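PDB 6WTE: B12-binding domain-containing protein from Kitasatospora setae, which is a cobalamin-dependent radical S-adenosylmethionine methylase, TsrM, that carries a [4Fe-4S] cluster and cobalamin and catalyses methyl transfer by a non-radical route. Local coordinates for residues H511-E524 / G545-I557. Sequence-based numbering, arbitrary orientation.
Sequences HHRVMLPTVEGMSE and GAFWSHWRGREEI. With EDO (1,2-ethanediol), chain O.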
ATOM      1  N   HIS A 511      21.120   6.707  16.490  1.00 14.93           N
ATOM      2  CA  HIS A 511      19.995   7.449  15.921  1.00 17.00           C
ATOM      3  C   HIS A 511      20.159   7.674  14.421  1.00 14.44           C
ATOM      4  O   HIS A 511      19.166   7.756  13.688  1.00 17.35           O
ATOM      5  CB  HIS A 511      19.846   8.790  16.638  1.00 19.23           C
ATOM      6  CG  HIS A 511      19.227   8.687  17.994  1.00 22.39           C
ATOM      7  ND1 HIS A 511      19.283   9.710  18.917  1.00 31.45           N
ATOM      8  CD2 HIS A 511      18.518   7.693  18.580  1.00 27.83           C
ATOM      9  CE1 HIS A 511      18.648   9.346  20.016  1.00 27.74           C
ATOM     10  NE2 HIS A 511      18.172   8.127  19.837  1.00 29.28           N
ATOM     11  N   HIS A 512      21.401   7.764  13.943  1.00 15.27           N
ATOM     12  CA  HIS A 512      21.619   7.999  12.523  1.00 15.26           C
ATOM     13  C   HIS A 512      21.110   6.841  11.674  1.00 13.82           C
ATOM     14  O   HIS A 512      20.763   7.041  10.506  1.00 13.57           O
ATOM     15  CB  HIS A 512      23.106   8.226  12.264  1.00 17.81           C
ATOM     16  CG  HIS A 512      23.939   7.008  12.499  1.00 18.25           C
ATOM     17  ND1 HIS A 512      24.623   6.365  11.490  1.00 19.36           N
ATOM     18  CD2 HIS A 512      24.162   6.286  13.624  1.00 16.45           C
ATOM     19  CE1 HIS A 512      25.262   5.321  11.990  1.00 18.71           C
ATOM     20  NE2 HIS A 512      24.993   5.246  13.280  1.00 19.88           N
ATOM     21  N   ARG A 513      21.052   5.627  12.231  1.00 13.66           N
ATOM     22  CA  ARG A 513      20.710   4.454  11.435  1.00 13.19           C
ATOM     23  C   ARG A 513      19.370   3.835  11.817  1.00 16.05           C
ATOM     24  O   ARG A 513      19.098   2.694  11.434  1.00 13.69           O
ATOM     25  CB  ARG A 513      21.820   3.399  11.514  1.00 14.23           C
ATOM     26  CG  ARG A 513      22.057   2.754  12.885  1.00 16.68           C
ATOM     27  CD  ARG A 513      23.179   1.706  12.767  1.00 15.31           C
ATOM     28  NE  ARG A 513      23.510   1.022  14.018  1.00 15.92           N
ATOM     29  CZ  ARG A 513      23.067  -0.187  14.356  1.00 19.26           C
ATOM     30  NH1 ARG A 513      22.255  -0.857  13.546  1.00 16.79           N
ATOM     31  NH2 ARG A 513      23.432  -0.728  15.510  1.00 19.42           N
ATOM     32  N   VAL A 514      18.520   4.560  12.547  1.00 13.02           N
ATOM     33  CA  VAL A 514      17.209   4.043  12.916  1.00 12.77           C
ATOM     34  C   VAL A 514      16.130   5.025  12.492  1.00 15.19           C
ATOM     35  O   VAL A 514      16.338   6.243  12.465  1.00 14.71           O
ATOM     36  CB  VAL A 514      17.078   3.765  14.428  1.00 16.17           C
ATOM     37  CG1 VAL A 514      18.161   2.819  14.889  1.00 18.28           C
ATOM     38  CG2 VAL A 514      17.110   5.057  15.221  1.00 20.00           C
ATOM     39  N   MET A 515      14.962   4.474  12.177  1.00 13.26           N
ATOM     40  CA  MET A 515      13.743   5.236  11.946  1.00 12.89           C
ATOM     41  C   MET A 515      12.733   4.823  13.003  1.00 17.04           C
ATOM     42  O   MET A 515      12.330   3.659  13.050  1.00 14.75           O
ATOM     43  CB  MET A 515      13.197   4.977  10.547  1.00 15.00           C
ATOM     44  CG  MET A 515      14.010   5.630   9.446  1.00 14.97           C
ATOM     45  SD  MET A 515      13.165   5.424   7.872  1.00 18.90           S
ATOM     46  CE  MET A 515      14.215   6.363   6.769  1.00 17.76           C
ATOM     47  N   LEU A 516      12.326   5.775  13.836  1.00 15.91           N
ATOM     48  CA  LEU A 516      11.403   5.551  14.935  1.00 15.07           C
ATOM     49  C   LEU A 516      10.139   6.366  14.720  1.00 15.20           C
ATOM     50  O   LEU A 516      10.173   7.406  14.057  1.00 17.72           O
ATOM     51  CB  LEU A 516      12.037   5.962  16.268  1.00 17.60           C
ATOM     52  CG  LEU A 516      13.269   5.176  16.707  1.00 17.79           C
ATOM     53  CD1 LEU A 516      14.061   5.971  17.724  1.00 21.79           C
ATOM     54  CD2 LEU A 516      12.811   3.873  17.307  1.00 17.67           C
ATOM     55  N   PRO A 517       9.012   5.925  15.266  1.00 15.00           N
ATOM     56  CA  PRO A 517       7.813   6.760  15.217  1.00 18.79           C
ATOM     57  C   PRO A 517       8.008   7.990  16.083  1.00 18.63           C
ATOM     58  O   PRO A 517       8.713   7.962  17.095  1.00 20.67           O
ATOM     59  CB  PRO A 517       6.718   5.848  15.778  1.00 16.92           C
ATOM     60  CG  PRO A 517       7.439   4.870  16.624  1.00 21.07           C
ATOM     61  CD  PRO A 517       8.780   4.660  15.985  1.00 16.03           C
ATOM     62  N   THR A 518       7.390   9.087  15.662  1.00 18.55           N
ATOM     63  CA  THR A 518       7.461  10.329  16.414  1.00 18.93           C
ATOM     64  C   THR A 518       6.081  10.959  16.465  1.00 19.80           C
ATOM     65  O   THR A 518       5.237  10.720  15.602  1.00 18.86           O
ATOM     66  CB  THR A 518       8.435  11.333  15.783  1.00 24.30           C
ATOM     67  OG1 THR A 518       8.087  11.524  14.406  1.00 19.68           O
ATOM     68  CG2 THR A 518       9.861  10.834  15.877  1.00 22.52           C
ATOM     69  N   VAL A 519       5.873  11.774  17.496  1.00 21.43           N
ATOM     70  CA  VAL A 519       4.706  12.642  17.606  1.00 23.53           C
ATOM     71  C   VAL A 519       5.239  14.055  17.795  1.00 22.50           C
ATOM     72  O   VAL A 519       6.456  14.256  17.888  1.00 17.41           O
ATOM     73  CB  VAL A 519       3.779  12.221  18.762  1.00 24.85           C
ATOM     74  CG1 VAL A 519       3.200  10.842  18.494  1.00 20.63           C
ATOM     75  CG2 VAL A 519       4.529  12.238  20.083  1.00 23.88           C
ATOM     76  N   GLU A 520       4.340  15.039  17.846  1.00 20.21           N
ATOM     77  CA  GLU A 520       4.739  16.434  18.011  1.00 20.42           C
ATOM     78  C   GLU A 520       5.641  16.615  19.227  1.00 21.17           C
ATOM     79  O   GLU A 520       5.353  16.108  20.314  1.00 22.33           O
ATOM     80  CB  GLU A 520       3.500  17.325  18.149  1.00 21.73           C
ATOM     81  CG  GLU A 520       2.718  17.531  16.855  1.00 23.94           C
ATOM     82  CD  GLU A 520       1.914  16.308  16.434  1.00 33.90           C
ATOM     83  OE1 GLU A 520       1.841  15.325  17.209  1.00 32.44           O
ATOM     84  OE2 GLU A 520       1.352  16.332  15.318  1.00 36.23           O
ATOM     85  N   GLY A 521       6.731  17.354  19.036  1.00 17.54           N
ATOM     86  CA  GLY A 521       7.696  17.618  20.073  1.00 17.84           C
ATOM     87  C   GLY A 521       8.923  16.732  20.033  1.00 19.19           C
ATOM     88  O   GLY A 521       9.933  17.073  20.654  1.00 18.02           O
ATOM     89  N   MET A 522       8.867  15.620  19.309  1.00 16.85           N
ATOM     90  CA  MET A 522       9.957  14.660  19.302  1.00 20.95           C
ATOM     91  C   MET A 522      10.968  14.998  18.210  1.00 20.16           C
ATOM     92  O   MET A 522      10.683  15.743  17.271  1.00 17.86           O
ATOM     93  CB  MET A 522       9.419  13.244  19.110  1.00 22.30           C
ATOM     94  CG  MET A 522       8.358  12.864  20.136  1.00 26.37           C
ATOM     95  SD  MET A 522       8.028  11.095  20.153  1.00 22.59           S
ATOM     96  CE  MET A 522       9.628  10.488  20.650  1.00 30.60           C
ATOM     97  N   SER A 523      12.165  14.434  18.351  1.00 21.00           N
ATOM     98  CA  SER A 523      13.246  14.726  17.420  1.00 22.59           C
ATOM     99  C   SER A 523      12.857  14.333  16.000  1.00 21.32           C
ATOM    100  O   SER A 523      12.420  13.207  15.753  1.00 21.74           O
ATOM    101  CB  SER A 523      14.512  13.986  17.846  1.00 22.92           C
ATOM    102  OG  SER A 523      15.609  14.328  17.019  1.00 31.18           O
ATOM    103  N   GLU A 524      12.999  15.282  15.071  1.00 20.02           N
ATOM    104  CA  GLU A 524      12.792  15.043  13.639  1.00 20.15           C
ATOM    105  C   GLU A 524      11.350  14.668  13.314  1.00 21.83           C
ATOM    106  O   GLU A 524      11.083  14.011  12.305  1.00 20.66           O
ATOM    107  CB  GLU A 524      13.747  13.971  13.107  1.00 24.06           C
ATOM    108  CG  GLU A 524      15.220  14.265  13.365  1.00 20.39           C
ATOM    109  CD  GLU A 524      16.142  13.249  12.718  1.00 25.35           C
ATOM    110  OE1 GLU A 524      16.744  13.569  11.669  1.00 24.27           O
ATOM    111  OE2 GLU A 524      16.258  12.126  13.249  1.00 19.59           O
ATOM    112  N   GLY A 545      17.355   7.412  -5.616  1.00 25.34           N
ATOM    113  CA  GLY A 545      17.150   6.211  -4.833  1.00 21.54           C
ATOM    114  C   GLY A 545      16.113   6.382  -3.745  1.00 21.17           C
ATOM    115  O   GLY A 545      15.557   7.461  -3.513  1.00 23.17           O
ATOM    116  N   ALA A 546      15.855   5.274  -3.053  1.00 18.57           N
ATOM    117  CA  ALA A 546      14.904   5.292  -1.953  1.00 16.54           C
ATOM    118  C   ALA A 546      15.351   6.280  -0.883  1.00 16.64           C
ATOM    119  O   ALA A 546      16.544   6.454  -0.628  1.00 16.58           O
ATOM    120  CB  ALA A 546      14.748   3.890  -1.352  1.00 18.08           C
ATOM    121  N   PHE A 547      14.370   6.936  -0.271  1.00 18.33           N
ATOM    122  CA  PHE A 547      14.668   7.918   0.765  0.50 17.74           C
ATOM    123  C   PHE A 547      15.542   7.325   1.861  1.00 17.47           C
ATOM    124  O   PHE A 547      16.502   7.969   2.306  1.00 17.63           O
ATOM    125  CB  PHE A 547      13.372   8.472   1.358  0.50 20.93           C
ATOM    126  CG  PHE A 547      12.644   9.421   0.449  0.50 20.63           C
ATOM    127  CD1 PHE A 547      13.285   9.993  -0.643  0.50 21.63           C
ATOM    128  CD2 PHE A 547      11.320   9.745   0.688  0.50 21.05           C
ATOM    129  CE1 PHE A 547      12.614  10.866  -1.478  0.50 22.63           C
ATOM    130  CE2 PHE A 547      10.644  10.619  -0.143  0.50 22.46           C
ATOM    131  CZ  PHE A 547      11.290  11.179  -1.227  0.50 20.00           C
ATOM    132  N   TRP A 548      15.258   6.094   2.284  1.00 16.35           N
ATOM    133  CA  TRP A 548      16.007   5.516   3.393  1.00 14.95           C
ATOM    134  C   TRP A 548      17.463   5.235   3.045  1.00 14.48           C
ATOM    135  O   TRP A 548      18.286   5.105   3.960  1.00 13.50           O
ATOM    136  CB  TRP A 548      15.313   4.248   3.896  1.00 15.37           C
ATOM    137  CG  TRP A 548      15.193   3.109   2.913  1.00 14.78           C
ATOM    138  CD1 TRP A 548      14.115   2.810   2.132  1.00 17.26           C
ATOM    139  CD2 TRP A 548      16.167   2.091   2.656  1.00 12.37           C
ATOM    140  NE1 TRP A 548      14.361   1.680   1.390  1.00 14.83           N
ATOM    141  CE2 TRP A 548      15.616   1.218   1.696  1.00 13.00           C
ATOM    142  CE3 TRP A 548      17.454   1.832   3.148  1.00 12.62           C
ATOM    143  CZ2 TRP A 548      16.307   0.112   1.211  1.00 13.44           C
ATOM    144  CZ3 TRP A 548      18.141   0.736   2.662  1.00 13.37           C
ATOM    145  CH2 TRP A 548      17.568  -0.112   1.706  1.00 12.45           C
ATOM    146  N   SER A 549      17.814   5.173   1.757  1.00 16.00           N
ATOM    147  CA  SER A 549      19.213   4.970   1.390  1.00 14.09           C
ATOM    148  C   SER A 549      20.089   6.168   1.723  1.00 15.84           C
ATOM    149  O   SER A 549      21.318   6.050   1.676  1.00 16.38           O
ATOM    150  CB  SER A 549      19.332   4.650  -0.105  1.00 17.59           C
ATOM    151  OG  SER A 549      19.156   5.807  -0.910  1.00 17.91           O
ATOM    152  N   HIS A 550      19.493   7.315   2.044  1.00 16.31           N
ATOM    153  CA  HIS A 550      20.234   8.510   2.426  1.00 13.24           C
ATOM    154  C   HIS A 550      19.973   8.914   3.870  1.00 12.97           C
ATOM    155  O   HIS A 550      20.372  10.008   4.283  1.00 14.24           O
ATOM    156  CB  HIS A 550      19.885   9.657   1.474  1.00 18.07           C
ATOM    157  CG  HIS A 550      20.147   9.331   0.038  1.00 15.98           C
ATOM    158  ND1 HIS A 550      21.397   8.984  -0.427  1.00 16.86           N
ATOM    159  CD2 HIS A 550      19.317   9.273  -1.031  1.00 17.62           C
ATOM    160  CE1 HIS A 550      21.329   8.734  -1.722  1.00 21.05           C
ATOM    161  NE2 HIS A 550      20.077   8.903  -2.114  1.00 19.07           N
ATOM    162  N   TRP A 551      19.325   8.048   4.651  1.00 12.72           N
ATOM    163  CA  TRP A 551      18.989   8.382   6.031  1.00 14.19           C
ATOM    164  C   TRP A 551      20.240   8.523   6.896  1.00 15.46           C
ATOM    165  O   TRP A 551      20.376   9.493   7.651  1.00 14.01           O
ATOM    166  CB  TRP A 551      18.045   7.313   6.589  1.00 14.61           C
ATOM    167  CG  TRP A 551      17.457   7.624   7.934  1.00 14.74           C
ATOM    168  CD1 TRP A 551      17.731   6.991   9.111  1.00 15.46           C
ATOM    169  CD2 TRP A 551      16.487   8.636   8.239  1.00 15.00           C
ATOM    170  NE1 TRP A 551      16.991   7.546  10.133  1.00 15.78           N
ATOM    171  CE2 TRP A 551      16.220   8.557   9.623  1.00 17.45           C
ATOM    172  CE3 TRP A 551      15.816   9.599   7.476  1.00 18.37           C
ATOM    173  CZ2 TRP A 551      15.320   9.410  10.260  1.00 17.95           C
ATOM    174  CZ3 TRP A 551      14.917  10.443   8.112  1.00 19.79           C
ATOM    175  CH2 TRP A 551      14.683  10.344   9.491  1.00 16.12           C
ATOM    176  N   ARG A 552      21.178   7.578   6.791  1.00 13.89           N
ATOM    177  CA  ARG A 552      22.388   7.664   7.611  1.00 16.16           C
ATOM    178  C   ARG A 552      23.095   9.004   7.447  1.00 14.20           C
ATOM    179  O   ARG A 552      23.587   9.578   8.426  1.00 16.51           O
ATOM    180  CB  ARG A 552      23.349   6.526   7.270  1.00 14.82           C
ATOM    181  CG  ARG A 552      22.975   5.198   7.891  1.00 14.43           C
ATOM    182  CD  ARG A 552      24.133   4.216   7.834  1.00 14.39           C
ATOM    183  NE  ARG A 552      23.748   2.943   8.434  1.00 15.94           N
ATOM    184  CZ  ARG A 552      24.592   1.985   8.793  1.00 16.83           C
ATOM    185  NH1 ARG A 552      25.900   2.145   8.622  1.00 21.64           N
ATOM    186  NH2 ARG A 552      24.125   0.869   9.337  1.00 15.87           N
ATOM    187  N   GLY A 553      23.133   9.533   6.226  1.00 15.28           N
ATOM    188  CA  GLY A 553      23.871  10.757   5.981  1.00 16.38           C
ATOM    189  C   GLY A 553      23.008  11.997   5.896  1.00 14.69           C
ATOM    190  O   GLY A 553      23.385  12.970   5.235  1.00 15.00           O
ATOM    191  N   ARG A 554      21.854  11.993   6.565  1.00 15.24           N
ATOM    192  CA  ARG A 554      20.908  13.088   6.365  1.00 14.60           C
ATOM    193  C   ARG A 554      21.470  14.425   6.842  1.00 15.23           C
ATOM    194  O   ARG A 554      21.215  15.465   6.221  1.00 15.44           O
ATOM    195  CB  ARG A 554      19.574  12.772   7.054  1.00 14.32           C
ATOM    196  CG  ARG A 554      19.641  12.469   8.546  1.00 14.47           C
ATOM    197  CD  ARG A 554      18.290  11.883   8.955  1.00 14.10           C
ATOM    198  NE  ARG A 554      18.151  11.621  10.386  1.00 16.13           N
ATOM    199  CZ  ARG A 554      18.622  10.534  10.984  1.00 18.95           C
ATOM    200  NH1 ARG A 554      19.286   9.635  10.274  1.00 16.43           N
ATOM    201  NH2 ARG A 554      18.433  10.347  12.287  1.00 18.95           N
ATOM    202  N   GLU A 555      22.237  14.428   7.935  1.00 15.57           N
ATOM    203  CA  GLU A 555      22.824  15.686   8.391  1.00 16.22           C
ATOM    204  C   GLU A 555      23.824  16.229   7.378  1.00 17.83           C
ATOM    205  O   GLU A 555      23.836  17.435   7.095  1.00 17.12           O
ATOM    206  CB  GLU A 555      23.484  15.513   9.758  1.00 18.12           C
ATOM    207  CG  GLU A 555      22.489  15.368  10.903  1.00 24.53           C
ATOM    208  CD  GLU A 555      23.127  15.562  12.262  1.00 31.70           C
ATOM    209  OE1 GLU A 555      23.873  16.548  12.434  1.00 38.92           O
ATOM    210  OE2 GLU A 555      22.889  14.724  13.158  1.00 38.48           O
ATOM    211  N   GLU A 556      24.664  15.353   6.818  1.00 16.31           N
ATOM    212  CA  GLU A 556      25.627  15.789   5.809  1.00 16.58           C
ATOM    213  C   GLU A 556      24.930  16.273   4.546  1.00 16.43           C
ATOM    214  O   GLU A 556      25.351  17.260   3.931  1.00 16.84           O
ATOM    215  CB  GLU A 556      26.591  14.649   5.477  1.00 17.66           C
ATOM    216  CG  GLU A 556      27.395  14.852   4.184  1.00 17.66           C
ATOM    217  CD  GLU A 556      28.296  16.074   4.212  1.00 18.95           C
ATOM    218  OE1 GLU A 556      28.608  16.575   5.314  1.00 17.65           O
ATOM    219  OE2 GLU A 556      28.715  16.528   3.120  1.00 17.46           O
ATOM    220  N   ILE A 557      23.862  15.591   4.141  1.00 15.87           N
ATOM    221  CA  ILE A 557      23.164  15.995   2.930  1.00 17.79           C
ATOM    222  C   ILE A 557      22.535  17.369   3.119  1.00 17.91           C
ATOM    223  O   ILE A 557      22.554  18.206   2.209  1.00 17.12           O
ATOM    224  CB  ILE A 557      22.144  14.915   2.540  1.00 19.73           C
ATOM    225  CG1 ILE A 557      22.907  13.695   2.018  1.00 16.44           C
ATOM    226  CG2 ILE A 557      21.163  15.443   1.499  1.00 19.11           C
ATOM    227  CD1 ILE A 557      22.083  12.449   1.886  1.00 19.29           C
TER
HETATM  228  C1  EDO O 813      13.771  14.618   8.439  1.00 31.81           C
HETATM  229  O1  EDO O 813      13.001  13.503   7.969  1.00 32.04           O
HETATM  230  C2  EDO O 813      15.014  14.103   9.150  1.00 26.65           C
HETATM  231  O2  EDO O 813      15.891  15.190   9.479  1.00 32.50           O
HETATM  232  O   HOH W   1      25.836   8.345   9.457  1.00 24.94           O
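H512 and R552 mark the closest backbone approach, their CA atoms 5.0 Å apart, where a 3-10 turn runs into the short strand 514-515 and meets the type I turn W551-R554 that leads into the C-terminal helix. Carbonyls that turn away from regular backbone pairing can be met by side-chain N-H groups, and here R554 and W551 supply them. R554 spends its whole guanidinium on the task: NH2 gives a nearly straight bond to H511 O (3.0 Å, 170°), and NH1 serves both H512 O and W551 O of its own turn. R554 NE and NH2 grip the E524 carboxylate side-on in a salt bridge through its syn lone pairs; the two groups lie nearly coplanar, with R554 NE 2.7 Å from E524 OE1. Five bonds thus fix the rotation of the guanidinium, which lies against one face of the W551 indole. On the opposite face rests M515: its CG sits 3.7 Å from the centroid of the W551 five-membered ring as a CH-pi contact, and the extended chain beyond carries CE to 3.5 Å from W551 CD2, with SD higher above in a Met-aromatic contact. W551 NE1 donates to V514 O (2.7 Å), from above the carbonyl plane. A water joins H512 ND1 to R552 O. Strand 514-515 runs parallel to strand 404-412 in the radical SAM sheet; R552 bonds to T403 O and A402 O, while M515 and W548 pack on V404 and M375, so the segment leading into helix 554-566 packs against strands 404-412 and 373-380.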